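Local coordinates for DUF871 domain-containing protein (Enterococcus faecalis, PDB 2P0O), which is of experimentally unassigned function but, as a TIM-barrel member of the 6-phospho-N-acetylmuramidase family, probably hydrolyses glycosides of 6-phospho-N-acetylmuramic acid, at residues A[23-28]-A[226-231]; A[34-39]-A[64-69]; A[105-110]-A[129-134]; A[183-188]-A[222-227]. One frame throughout, in Å; residues are numbered along the deposited sequence.

Contact 1 (A[23-28]-A[226-231]); sequences IKKMKA and ISERTM
The only flat group that takes part is the carboxylate of Glu228, at the exposed margin, where its OE2 lies 4.2 Å from NZ of Lys25. That is too far for a salt bridge, but the opposite charges probably attract, and a long, extended lysine suits a place where the chain must cover apolar neighbours before ending in solvent. Its aliphatic part does so: the methyl CE of Met231 comes crosswise against it, 3.6 Å from Lys25 CB. The bend of Met231 at chi3 (68°) turns that methyl out of an otherwise extended chain. Met26 is bent at both chi2 and chi3, which folds its tip toward Ile226, and Met26 CE presses on Ile226 CD1 at a tight 3.3 Å. Ile226 itself holds CG1 in the crowded position between backbone N and carbonyl carbon (chi1 40°). Met26 SE also rests 4.2 Å from Met231 CG; the unbranched, bendable methionine chain, selenium-labelled here, suits such a fit. The chain joins here the first and last helices of the TIM barrel, 17-28 and 228-240. Helix 48-62 covers Ile23 on the first, Pro203 at the start of helix 203-212 touches Ile226, and helix 363-370 meets Glu228.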
loop_
_atom_site.group_PDB
_atom_site.type_symbol
_atom_site.label_atom_id
_atom_site.label_comp_id
_atom_site.label_asym_id
_atom_site.label_seq_id
_atom_site.Cartn_x
_atom_site.Cartn_y
_atom_site.Cartn_z
ATOM N N ILE A 23 8.229 -3.326 -12.687
ATOM C CA ILE A 23 7.087 -2.538 -13.166
ATOM C C ILE A 23 5.992 -3.456 -13.768
ATOM O O ILE A 23 4.806 -3.385 -13.397
ATOM C CB ILE A 23 7.531 -1.452 -14.184
ATOM C CG1 ILE A 23 8.333 -0.348 -13.485
ATOM C CG2 ILE A 23 6.317 -0.851 -14.893
ATOM C CD1 ILE A 23 9.113 0.555 -14.461
ATOM N N LYS A 24 6.418 -4.347 -14.646
ATOM C CA LYS A 24 5.525 -5.304 -15.289
ATOM C C LYS A 24 4.821 -6.224 -14.283
ATOM O O LYS A 24 3.605 -6.447 -14.382
ATOM C CB LYS A 24 6.283 -6.134 -16.335
ATOM C CG LYS A 24 6.776 -5.337 -17.518
ATOM C CD LYS A 24 7.241 -6.268 -18.668
ATOM C CE LYS A 24 8.060 -5.477 -19.679
ATOM N NZ LYS A 24 8.107 -6.077 -21.069
ATOM N N LYS A 25 5.577 -6.748 -13.313
ATOM C CA LYS A 25 4.985 -7.586 -12.270
ATOM C C LYS A 25 3.986 -6.815 -11.417
ATOM O O LYS A 25 2.934 -7.334 -11.082
ATOM C CB LYS A 25 6.057 -8.151 -11.361
ATOM C CG LYS A 25 6.626 -9.437 -11.874
ATOM C CD LYS A 25 7.787 -9.894 -11.013
ATOM C CE LYS A 25 8.469 -11.061 -11.713
ATOM N NZ LYS A 25 9.510 -11.589 -10.802
HETATM N N MSE A 26 4.319 -5.572 -11.072
HETATM C CA MSE A 26 3.438 -4.763 -10.230
HETATM C C MSE A 26 2.103 -4.508 -10.937
HETATM O O MSE A 26 1.040 -4.639 -10.322
HETATM C CB MSE A 26 4.131 -3.479 -9.776
HETATM C CG MSE A 26 5.277 -3.752 -8.784
HETATM SE SE MSE A 26 4.670 -4.672 -7.128
HETATM C CE MSE A 26 4.280 -3.090 -6.044
ATOM N N LYS A 27 2.159 -4.190 -12.230
ATOM C CA LYS A 27 0.946 -4.091 -13.029
ATOM C C LYS A 27 0.073 -5.358 -12.942
ATOM O O LYS A 27 -1.120 -5.253 -12.653
ATOM C CB LYS A 27 1.256 -3.764 -14.487
ATOM C CG LYS A 27 0.039 -3.879 -15.401
ATOM C CD LYS A 27 -0.869 -2.689 -15.213
ATOM C CE LYS A 27 -2.089 -2.817 -16.100
ATOM N NZ LYS A 27 -2.902 -1.581 -15.977
ATOM N N ALA A 28 0.657 -6.535 -13.181
ATOM C CA ALA A 28 -0.073 -7.798 -13.009
ATOM C C ALA A 28 -0.562 -8.043 -11.562
ATOM O O ALA A 28 -1.453 -8.852 -11.315
ATOM C CB ALA A 28 0.746 -8.993 -13.525
ATOM N N ILE A 226 9.206 -3.308 -3.421
ATOM C CA ILE A 226 8.816 -4.081 -2.246
ATOM C C ILE A 226 9.471 -5.443 -2.395
ATOM O O ILE A 226 9.879 -5.796 -3.500
ATOM C CB ILE A 226 7.289 -4.227 -2.134
ATOM C CG1 ILE A 226 6.661 -4.463 -3.507
ATOM C CG2 ILE A 226 6.686 -2.989 -1.404
ATOM C CD1 ILE A 226 5.213 -4.899 -3.451
ATOM N N SER A 227 9.580 -6.198 -1.303
ATOM C CA SER A 227 10.174 -7.536 -1.356
ATOM C C SER A 227 9.243 -8.517 -2.081
ATOM O O SER A 227 8.049 -8.261 -2.215
ATOM C CB SER A 227 10.418 -8.054 0.051
ATOM O OG SER A 227 9.163 -8.280 0.672
ATOM N N GLU A 228 9.799 -9.636 -2.553
ATOM C CA GLU A 228 9.009 -10.719 -3.127
ATOM C C GLU A 228 7.865 -11.186 -2.211
ATOM O O GLU A 228 6.757 -11.476 -2.686
ATOM C CB GLU A 228 9.921 -11.907 -3.497
ATOM C CG GLU A 228 10.972 -11.576 -4.563
ATOM C CD GLU A 228 10.480 -11.828 -5.998
ATOM O OE1 GLU A 228 9.315 -12.280 -6.172
ATOM O OE2 GLU A 228 11.264 -11.587 -6.956
ATOM N N ARG A 229 8.136 -11.249 -0.909
ATOM C CA ARG A 229 7.176 -11.672 0.086
ATOM C C ARG A 229 5.954 -10.756 0.095
ATOM O O ARG A 229 4.784 -11.203 0.193
ATOM C CB ARG A 229 7.842 -11.618 1.466
ATOM C CG ARG A 229 7.008 -12.242 2.582
ATOM C CD ARG A 229 7.690 -12.058 3.946
ATOM N NE ARG A 229 7.007 -12.840 4.973
ATOM C CZ ARG A 229 5.904 -12.462 5.628
ATOM N NH1 ARG A 229 5.320 -11.286 5.384
ATOM N NH2 ARG A 229 5.378 -13.272 6.527
ATOM N N THR A 230 6.247 -9.460 0.046
ATOM C CA THR A 230 5.221 -8.445 0.089
ATOM C C THR A 230 4.435 -8.424 -1.222
ATOM O O THR A 230 3.219 -8.296 -1.208
ATOM C CB THR A 230 5.856 -7.072 0.450
ATOM O OG1 THR A 230 6.475 -7.203 1.730
ATOM C CG2 THR A 230 4.812 -5.980 0.520
HETATM N N MSE A 231 5.140 -8.537 -2.343
HETATM C CA MSE A 231 4.487 -8.727 -3.658
HETATM C C MSE A 231 3.462 -9.879 -3.650
HETATM O O MSE A 231 2.350 -9.756 -4.191
HETATM C CB MSE A 231 5.529 -8.994 -4.749
HETATM C CG MSE A 231 6.429 -7.806 -4.960
HETATM SE SE MSE A 231 7.870 -8.085 -6.255
HETATM C CE MSE A 231 6.783 -8.241 -7.861
#

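Contact 2 (A[34-39]-A[64-69]); sequences IFTSLH and MKIMVD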
loop_
_atom_site.group_PDB
_atom_site.type_symbol
_atom_site.label_atom_id
_atom_site.label_comp_id
_atom_site.label_asym_id
_atom_site.label_seq_id
_atom_site.Cartn_x
_atom_site.Cartn_y
_atom_site.Cartn_z
ATOM N N ILE A 34 2.352 5.029 -11.759
ATOM C CA ILE A 34 3.725 5.331 -11.451
ATOM C C ILE A 34 3.843 6.788 -11.006
ATOM O O ILE A 34 3.224 7.692 -11.598
ATOM C CB ILE A 34 4.657 5.100 -12.667
ATOM C CG1 ILE A 34 4.636 3.626 -13.087
ATOM C CG2 ILE A 34 6.085 5.601 -12.349
ATOM C CD1 ILE A 34 5.081 3.380 -14.532
ATOM N N PHE A 35 4.630 6.989 -9.950
ATOM C CA PHE A 35 5.084 8.310 -9.513
ATOM C C PHE A 35 6.600 8.375 -9.697
ATOM O O PHE A 35 7.322 7.416 -9.394
ATOM C CB PHE A 35 4.712 8.566 -8.042
ATOM C CG PHE A 35 5.229 9.873 -7.482
ATOM C CD1 PHE A 35 4.455 11.041 -7.564
ATOM C CD2 PHE A 35 6.473 9.933 -6.826
ATOM C CE1 PHE A 35 4.909 12.268 -7.029
ATOM C CE2 PHE A 35 6.948 11.153 -6.281
ATOM C CZ PHE A 35 6.161 12.328 -6.365
ATOM N N THR A 36 7.075 9.509 -10.198
ATOM C CA THR A 36 8.501 9.745 -10.310
ATOM C C THR A 36 8.823 11.211 -10.036
ATOM O O THR A 36 8.088 12.115 -10.460
ATOM C CB THR A 36 9.070 9.263 -11.678
ATOM O OG1 THR A 36 10.504 9.330 -11.657
ATOM C CG2 THR A 36 8.532 10.096 -12.856
ATOM N N SER A 37 9.917 11.435 -9.317
ATOM C CA SER A 37 10.353 12.785 -8.968
ATOM C C SER A 37 11.698 13.078 -9.611
ATOM O O SER A 37 12.681 12.391 -9.362
ATOM C CB SER A 37 10.411 12.971 -7.438
ATOM O OG SER A 37 10.818 14.292 -7.084
ATOM N N LEU A 38 11.722 14.099 -10.459
ATOM C CA LEU A 38 12.909 14.432 -11.246
ATOM C C LEU A 38 13.656 15.682 -10.784
ATOM O O LEU A 38 13.053 16.753 -10.614
ATOM C CB LEU A 38 12.524 14.617 -12.706
ATOM C CG LEU A 38 12.648 13.429 -13.653
ATOM C CD1 LEU A 38 11.462 12.471 -13.511
ATOM C CD2 LEU A 38 12.745 13.953 -15.072
ATOM N N HIS A 39 14.969 15.527 -10.587
ATOM C CA HIS A 39 15.907 16.654 -10.423
ATOM C C HIS A 39 16.973 16.573 -11.518
ATOM O O HIS A 39 17.730 15.598 -11.583
ATOM C CB HIS A 39 16.552 16.651 -9.027
ATOM C CG HIS A 39 15.567 16.452 -7.918
ATOM N ND1 HIS A 39 15.090 15.206 -7.560
ATOM C CD2 HIS A 39 14.939 17.343 -7.111
ATOM C CE1 HIS A 39 14.218 15.336 -6.574
ATOM N NE2 HIS A 39 14.110 16.623 -6.281
HETATM N N MSE A 64 -0.353 2.173 -17.779
HETATM C CA MSE A 64 -0.119 2.709 -16.459
HETATM C C MSE A 64 0.060 4.203 -16.576
HETATM O O MSE A 64 0.536 4.713 -17.587
HETATM C CB MSE A 64 1.124 2.084 -15.846
HETATM C CG MSE A 64 1.013 0.592 -15.643
HETATM SE SE MSE A 64 2.700 -0.114 -14.957
HETATM C CE MSE A 64 2.551 0.254 -13.033
ATOM N N LYS A 65 -0.338 4.895 -15.531
ATOM C CA LYS A 65 -0.227 6.330 -15.487
ATOM C C LYS A 65 1.146 6.722 -14.963
ATOM O O LYS A 65 1.834 5.901 -14.333
ATOM C CB LYS A 65 -1.355 6.875 -14.622
ATOM C CG LYS A 65 -2.714 6.556 -15.245
ATOM C CD LYS A 65 -3.862 7.181 -14.480
ATOM C CE LYS A 65 -4.031 8.640 -14.856
ATOM N NZ LYS A 65 -4.985 9.301 -13.920
ATOM N N ILE A 66 1.558 7.954 -15.267
ATOM C CA ILE A 66 2.790 8.518 -14.741
ATOM C C ILE A 66 2.563 9.947 -14.267
ATOM O O ILE A 66 2.254 10.841 -15.058
ATOM C CB ILE A 66 3.945 8.560 -15.770
ATOM C CG1 ILE A 66 4.269 7.176 -16.342
ATOM C CG2 ILE A 66 5.181 9.137 -15.118
ATOM C CD1 ILE A 66 5.366 7.202 -17.439
HETATM N N MSE A 67 2.721 10.151 -12.971
HETATM C CA MSE A 67 2.703 11.474 -12.406
HETATM C C MSE A 67 4.171 11.855 -12.263
HETATM O O MSE A 67 4.957 11.115 -11.643
HETATM C CB MSE A 67 1.950 11.429 -11.067
HETATM C CG MSE A 67 2.121 12.651 -10.125
HETATM SE SE MSE A 67 1.512 14.298 -11.005
HETATM C CE MSE A 67 -0.403 13.950 -11.247
ATOM N N VAL A 68 4.559 12.987 -12.842
ATOM C CA VAL A 68 5.934 13.459 -12.716
ATOM C C VAL A 68 6.022 14.684 -11.792
ATOM O O VAL A 68 5.448 15.752 -12.070
ATOM C CB VAL A 68 6.589 13.814 -14.088
ATOM C CG1 VAL A 68 7.988 14.380 -13.894
ATOM C CG2 VAL A 68 6.620 12.604 -15.056
ATOM N N ASP A 69 6.758 14.530 -10.702
ATOM C CA ASP A 69 7.015 15.636 -9.809
ATOM C C ASP A 69 8.334 16.274 -10.254
ATOM O O ASP A 69 9.388 15.640 -10.246
ATOM C CB ASP A 69 7.043 15.150 -8.360
ATOM C CG ASP A 69 7.335 16.267 -7.364
ATOM O OD1 ASP A 69 8.482 16.754 -7.308
ATOM O OD2 ASP A 69 6.421 16.645 -6.614
#
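Asp69 O takes one hydrogen bond and one CA-H...O contact from the neighbouring strand. Leu38 N gives the bond, nearly straight at 2.8 Å (164°) and almost along the C=O axis, while Ser37 CA lies 3.3 Å from Asp69 O. The same parallel ladder runs back through Asp69 N to Thr36 O, Thr36 N to Met67 O and Met67 N to Ile34 O. At its start Ile34 N meets Lys65 O at 2.8 Å but less straight (139°), from above the carbonyl plane. Phe35, Met67, Ser37 and Asp69 share one face. There the Phe35 ring, its CG anti to the backbone N (chi1 176°), reaches along the strands until CZ touches Asp69 CB at 3.6 Å. Ser37 OG gives only a weak bond of 3.4 Å to Asp69 OD1; OD2 is paired with Arg97, which probably offsets the nearby Asp99. Branched residues suit the other face: Thr36 CG2 lies beside Val68 CG2 at 3.8 Å. The unit is a beta-alpha-beta crossover of the TIM barrel, with helix 48-62 packed on Ile34 and Ile66, while Phe35 looks inward to Trp144 and Phe177 of strands 141-144 and 173-178.

Contact 3 (A[105-110]-A[129-134]); sequences EQMAHA and AELKAH
One CH-pi contact dominates the exposed side. Glu105 has CG anti to the backbone N (chi1 -176°) and an extended chain, which lays its methylene stem across the His134 ring: CG stands 3.7 Å from the ring centroid, only 10° off the normal. The carboxylate and imidazole planes are 14° apart, so the acid runs on nearly level past the CE1 margin. Glu105 OE1 ends 4.5 Å from His134 NE2, close enough that its charge might favour a protonated histidine. A glutamate suits this place because its stem is apolar while its carboxylate can stay at the surface.

The apolar contacts lie deeper. Ala108 CB meets His134 CB at 3.5 Å, and the small side chain of alanine suits this close approach, with the CA atoms of Ala108 and Leu131 just 5.5 Å apart. Leu131 points its CD2 branch at the same alanine and toward the methyl of Met107, Met107 CE to Leu131 CD2 being 4.1 Å. These are successive helices of the TIM barrel, 104-111 and 125-133, which follow strands 95-98 and 115-119; Met107 reaches on to Ile116 and Leu118 of strand 115-119, while Leu131 also packs on Ile104.

Polar links are indirect. A water accepts from Glu105 N, in the first turn of its helix, and donates to Glu130 OE2 at 2.6 Å, thereby bridging the helices. Within helix 104-111, His109 turns ND1 back on the carbonyl oxygen of Glu105, 3.0 Å away and above the carbonyl plane; that oxygen also accepts from His109 N.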
loop_
_atom_site.group_PDB
_atom_site.type_symbol
_atom_site.label_atom_id
_atom_site.label_comp_id
_atom_site.label_asym_id
_atom_site.label_seq_id
_atom_site.Cartn_x
_atom_site.Cartn_y
_atom_site.Cartn_z
ATOM N N GLU A 105 -2.861 29.605 -12.298
ATOM C CA GLU A 105 -3.540 29.827 -13.562
ATOM C C GLU A 105 -3.088 28.884 -14.684
ATOM O O GLU A 105 -3.920 28.350 -15.427
ATOM C CB GLU A 105 -3.367 31.283 -13.996
ATOM C CG GLU A 105 -4.126 31.634 -15.259
ATOM C CD GLU A 105 -3.657 32.933 -15.884
ATOM O OE1 GLU A 105 -2.963 33.725 -15.199
ATOM O OE2 GLU A 105 -3.999 33.171 -17.069
ATOM N N GLN A 106 -1.776 28.698 -14.811
ATOM C CA GLN A 106 -1.232 27.745 -15.772
ATOM C C GLN A 106 -1.744 26.350 -15.458
ATOM O O GLN A 106 -2.146 25.593 -16.353
ATOM C CB GLN A 106 0.289 27.758 -15.720
ATOM C CG GLN A 106 0.909 28.941 -16.443
ATOM C CD GLN A 106 2.370 29.065 -16.122
ATOM O OE1 GLN A 106 2.746 29.209 -14.962
ATOM N NE2 GLN A 106 3.209 28.982 -17.137
HETATM N N MSE A 107 -1.748 26.044 -14.167
HETATM C CA MSE A 107 -2.174 24.764 -13.654
HETATM C C MSE A 107 -3.632 24.459 -13.935
HETATM O O MSE A 107 -3.961 23.328 -14.275
HETATM C CB MSE A 107 -1.893 24.687 -12.164
HETATM C CG MSE A 107 -0.479 24.235 -11.874
HETATM SE SE MSE A 107 -0.043 24.175 -9.950
HETATM C CE MSE A 107 -1.830 23.899 -9.198
ATOM N N ALA A 108 -4.490 25.464 -13.779
ATOM C CA ALA A 108 -5.910 25.330 -14.081
ATOM C C ALA A 108 -6.112 24.990 -15.557
ATOM O O ALA A 108 -6.767 23.994 -15.882
ATOM C CB ALA A 108 -6.650 26.607 -13.713
ATOM N N HIS A 109 -5.515 25.802 -16.435
ATOM C CA HIS A 109 -5.530 25.559 -17.874
ATOM C C HIS A 109 -5.021 24.182 -18.240
ATOM O O HIS A 109 -5.594 23.521 -19.112
ATOM C CB HIS A 109 -4.695 26.603 -18.615
ATOM C CG HIS A 109 -5.396 27.911 -18.811
ATOM N ND1 HIS A 109 -5.783 28.716 -17.759
ATOM C CD2 HIS A 109 -5.768 28.564 -19.938
ATOM C CE1 HIS A 109 -6.367 29.806 -18.227
ATOM N NE2 HIS A 109 -6.370 29.740 -19.547
ATOM N N ALA A 110 -3.951 23.749 -17.578
ATOM C CA ALA A 110 -3.350 22.470 -17.881
ATOM C C ALA A 110 -4.211 21.294 -17.395
ATOM O O ALA A 110 -4.049 20.159 -17.877
ATOM C CB ALA A 110 -1.933 22.390 -17.325
ATOM N N ALA A 129 -9.359 28.197 -4.316
ATOM C CA ALA A 129 -10.332 29.165 -4.785
ATOM C C ALA A 129 -9.884 29.818 -6.106
ATOM O O ALA A 129 -10.719 30.260 -6.922
ATOM C CB ALA A 129 -10.585 30.221 -3.706
ATOM N N GLU A 130 -8.568 29.874 -6.326
ATOM C CA GLU A 130 -8.035 30.496 -7.548
ATOM C C GLU A 130 -8.175 29.548 -8.742
ATOM O O GLU A 130 -8.493 29.974 -9.859
ATOM C CB GLU A 130 -6.580 30.918 -7.340
ATOM C CG GLU A 130 -5.997 31.736 -8.481
ATOM C CD GLU A 130 -4.546 32.145 -8.245
ATOM O OE1 GLU A 130 -3.964 31.757 -7.202
ATOM O OE2 GLU A 130 -3.990 32.856 -9.113
ATOM N N LEU A 131 -7.944 28.264 -8.476
ATOM C CA LEU A 131 -8.175 27.189 -9.438
ATOM C C LEU A 131 -9.638 27.107 -9.883
ATOM O O LEU A 131 -9.910 26.861 -11.051
ATOM C CB LEU A 131 -7.762 25.847 -8.835
ATOM C CG LEU A 131 -6.272 25.558 -8.674
ATOM C CD1 LEU A 131 -6.061 24.478 -7.602
ATOM C CD2 LEU A 131 -5.642 25.173 -10.006
ATOM N N LYS A 132 -10.564 27.267 -8.935
ATOM C CA LYS A 132 -11.987 27.447 -9.241
ATOM C C LYS A 132 -12.184 28.609 -10.194
ATOM O O LYS A 132 -12.805 28.455 -11.241
ATOM C CB LYS A 132 -12.798 27.728 -7.970
ATOM C CG LYS A 132 -13.447 26.520 -7.300
ATOM C CD LYS A 132 -14.728 26.095 -8.025
ATOM C CE LYS A 132 -15.805 25.654 -7.034
ATOM N NZ LYS A 132 -16.678 26.806 -6.612
ATOM N N ALA A 133 -11.623 29.761 -9.826
ATOM C CA ALA A 133 -11.793 31.004 -10.575
ATOM C C ALA A 133 -11.271 30.870 -11.999
ATOM O O ALA A 133 -11.720 31.576 -12.913
ATOM C CB ALA A 133 -11.087 32.134 -9.861
ATOM N N HIS A 134 -10.330 29.951 -12.182
ATOM C CA HIS A 134 -9.724 29.725 -13.484
ATOM C C HIS A 134 -10.244 28.447 -14.132
ATOM O O HIS A 134 -9.637 27.914 -15.094
ATOM C CB HIS A 134 -8.199 29.696 -13.360
ATOM C CG HIS A 134 -7.593 31.052 -13.219
ATOM N ND1 HIS A 134 -7.812 32.057 -14.142
ATOM C CD2 HIS A 134 -6.795 31.580 -12.262
ATOM C CE1 HIS A 134 -7.162 33.145 -13.760
ATOM N NE2 HIS A 134 -6.536 32.881 -12.624
HETATM O O HOH W 1 -2.175 32.326 -10.825
#

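Contact 4 (A[183-188]-A[222-227]); sequences QTRGPI and GDPTIS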
loop_
_atom_site.group_PDB
_atom_site.type_symbol
_atom_site.label_atom_id
_atom_site.label_comp_id
_atom_site.label_asym_id
_atom_site.label_seq_id
_atom_site.Cartn_x
_atom_site.Cartn_y
_atom_site.Cartn_z
ATOM N N GLN A 183 14.129 -2.898 -2.175
ATOM C CA GLN A 183 15.112 -1.832 -2.304
ATOM C C GLN A 183 14.614 -0.509 -1.752
ATOM O O GLN A 183 13.725 0.124 -2.350
ATOM C CB GLN A 183 15.442 -1.594 -3.772
ATOM C CG GLN A 183 16.780 -2.088 -4.205
ATOM C CD GLN A 183 17.078 -1.644 -5.638
ATOM O OE1 GLN A 183 16.990 -2.444 -6.581
ATOM N NE2 GLN A 183 17.380 -0.347 -5.808
ATOM N N THR A 184 15.216 -0.076 -0.650
ATOM C CA THR A 184 14.837 1.194 -0.031
ATOM C C THR A 184 15.714 2.328 -0.576
ATOM O O THR A 184 16.865 2.107 -0.939
ATOM C CB THR A 184 14.895 1.134 1.504
ATOM O OG1 THR A 184 16.192 0.680 1.906
ATOM C CG2 THR A 184 13.834 0.179 2.039
ATOM N N ARG A 185 15.151 3.529 -0.644
ATOM C CA ARG A 185 15.861 4.691 -1.174
ATOM C C ARG A 185 16.838 5.205 -0.118
ATOM O O ARG A 185 16.484 5.317 1.065
ATOM C CB ARG A 185 14.842 5.782 -1.597
ATOM C CG ARG A 185 15.405 7.201 -1.834
ATOM C CD ARG A 185 15.652 7.637 -3.287
ATOM N NE ARG A 185 16.213 6.599 -4.148
ATOM C CZ ARG A 185 16.938 6.809 -5.258
ATOM N NH1 ARG A 185 17.369 5.757 -5.949
ATOM N NH2 ARG A 185 17.252 8.041 -5.677
ATOM N N GLY A 186 18.061 5.502 -0.561
ATOM C CA GLY A 186 19.073 6.181 0.236
ATOM C C GLY A 186 18.737 7.648 0.404
ATOM O O GLY A 186 17.751 8.153 -0.177
ATOM N N PRO A 187 19.543 8.372 1.194
ATOM C CA PRO A 187 20.749 7.942 1.901
ATOM C C PRO A 187 20.492 7.311 3.295
ATOM O O PRO A 187 21.408 6.715 3.871
ATOM C CB PRO A 187 21.555 9.243 2.015
ATOM C CG PRO A 187 20.516 10.317 2.084
ATOM C CD PRO A 187 19.251 9.796 1.444
ATOM N N ILE A 188 19.259 7.410 3.801
ATOM C CA ILE A 188 18.929 6.887 5.128
ATOM C C ILE A 188 18.436 5.442 5.118
ATOM O O ILE A 188 18.685 4.729 6.071
ATOM C CB ILE A 188 17.937 7.808 5.931
ATOM C CG1 ILE A 188 18.358 9.294 5.883
ATOM C CG2 ILE A 188 17.773 7.314 7.401
ATOM C CD1 ILE A 188 19.810 9.576 6.295
ATOM N N GLY A 222 6.441 4.200 -1.885
ATOM C CA GLY A 222 7.404 5.304 -1.941
ATOM C C GLY A 222 8.789 4.863 -2.355
ATOM O O GLY A 222 9.439 5.532 -3.181
ATOM N N ASP A 223 9.282 3.755 -1.781
ATOM C CA ASP A 223 10.618 3.259 -2.142
ATOM C C ASP A 223 10.676 2.563 -3.523
ATOM O O ASP A 223 9.628 2.257 -4.101
ATOM C CB ASP A 223 11.111 2.301 -1.080
ATOM C CG ASP A 223 11.289 2.969 0.244
ATOM O OD1 ASP A 223 12.372 3.527 0.468
ATOM O OD2 ASP A 223 10.344 2.940 1.067
ATOM N N PRO A 224 11.899 2.331 -4.064
ATOM C CA PRO A 224 12.051 1.649 -5.356
ATOM C C PRO A 224 11.296 0.323 -5.565
ATOM O O PRO A 224 10.777 0.105 -6.661
ATOM C CB PRO A 224 13.569 1.438 -5.471
ATOM C CG PRO A 224 14.170 2.637 -4.725
ATOM C CD PRO A 224 13.194 2.808 -3.542
ATOM N N THR A 225 11.279 -0.563 -4.571
ATOM C CA THR A 225 10.613 -1.849 -4.712
ATOM C C THR A 225 10.111 -2.337 -3.356
ATOM O O THR A 225 10.533 -1.864 -2.279
ATOM C CB THR A 225 11.548 -2.973 -5.283
ATOM O OG1 THR A 225 12.546 -3.308 -4.303
ATOM C CG2 THR A 225 12.234 -2.585 -6.638
ATOM N N ILE A 226 9.206 -3.308 -3.421
ATOM C CA ILE A 226 8.816 -4.081 -2.246
ATOM C C ILE A 226 9.471 -5.443 -2.395
ATOM O O ILE A 226 9.879 -5.796 -3.500
ATOM C CB ILE A 226 7.289 -4.227 -2.134
ATOM C CG1 ILE A 226 6.661 -4.463 -3.507
ATOM C CG2 ILE A 226 6.686 -2.989 -1.404
ATOM C CD1 ILE A 226 5.213 -4.899 -3.451
ATOM N N SER A 227 9.580 -6.198 -1.303
ATOM C CA SER A 227 10.174 -7.536 -1.356
ATOM C C SER A 227 9.243 -8.517 -2.081
ATOM O O SER A 227 8.049 -8.261 -2.215
ATOM C CB SER A 227 10.418 -8.054 0.051
ATOM O OG SER A 227 9.163 -8.280 0.672
HETATM O O HOH W 2 14.242 4.592 2.380
#
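Asp223 and Thr184 lie side by side and point the same way. With CG anti to its own carbonyl carbon, Asp223 brings its carboxylate along the 183-188 backbone. Its OD1 accepts from Arg185 N at 3.0 Å, almost straight (169°), through the anti lone pair. OD2 is held by Gly180 N and Leu192 N, so this one buried aspartate ties three parts of the loop by their N-H groups. A water lies between Asp223 OD1 and Arg185 O, with more acceptors around it than protons. Thr225 turns OG1 into the crowded position between its backbone N and carbonyl carbon (chi1 69°), where it receives Gln183 N at 2.7 Å and 174°; threonine suits because its short side chain imitates a backbone acceptor. The return bond from Thr225 N to Gln183 O is weak, 3.4 Å. Between these two grips Pro224 offers a ring without an N-H: its CD sits 3.0 Å from Gln183 O, and its CB packs on Gln183 CB. Arg185, CG anti to the backbone N and then bent, leads off to a salt bridge with Glu13. The two loops follow strands 173-178 and 218-221, at the carboxyl-terminal end of the barrel, and helices 17-28 and 228-240 flank Ile226.

All four contacts belong to the TIM barrel. Contacts 1 and 4 share Ile226 and Ser227, their centres about 13 Å apart, so the loop that pairs with 183-188 runs straight into the helix that packs on 23-28. Contact 1 also touches contact 2, Ile23 CG2 lying 3.7 Å from Met64 SE. Contacts 2 and 4 do not touch, with nearest atoms about 6 Å apart; both reach the carboxyl-terminal end of the strands, where TIM-barrel enzymes carry their active sites, although no substrate is bound here. Contact 3 lies apart, centres about 37 Å from contact 1 and 22 Å from contact 2. The sodium site of Met211, Asp213 and Val216 uses none of these segments.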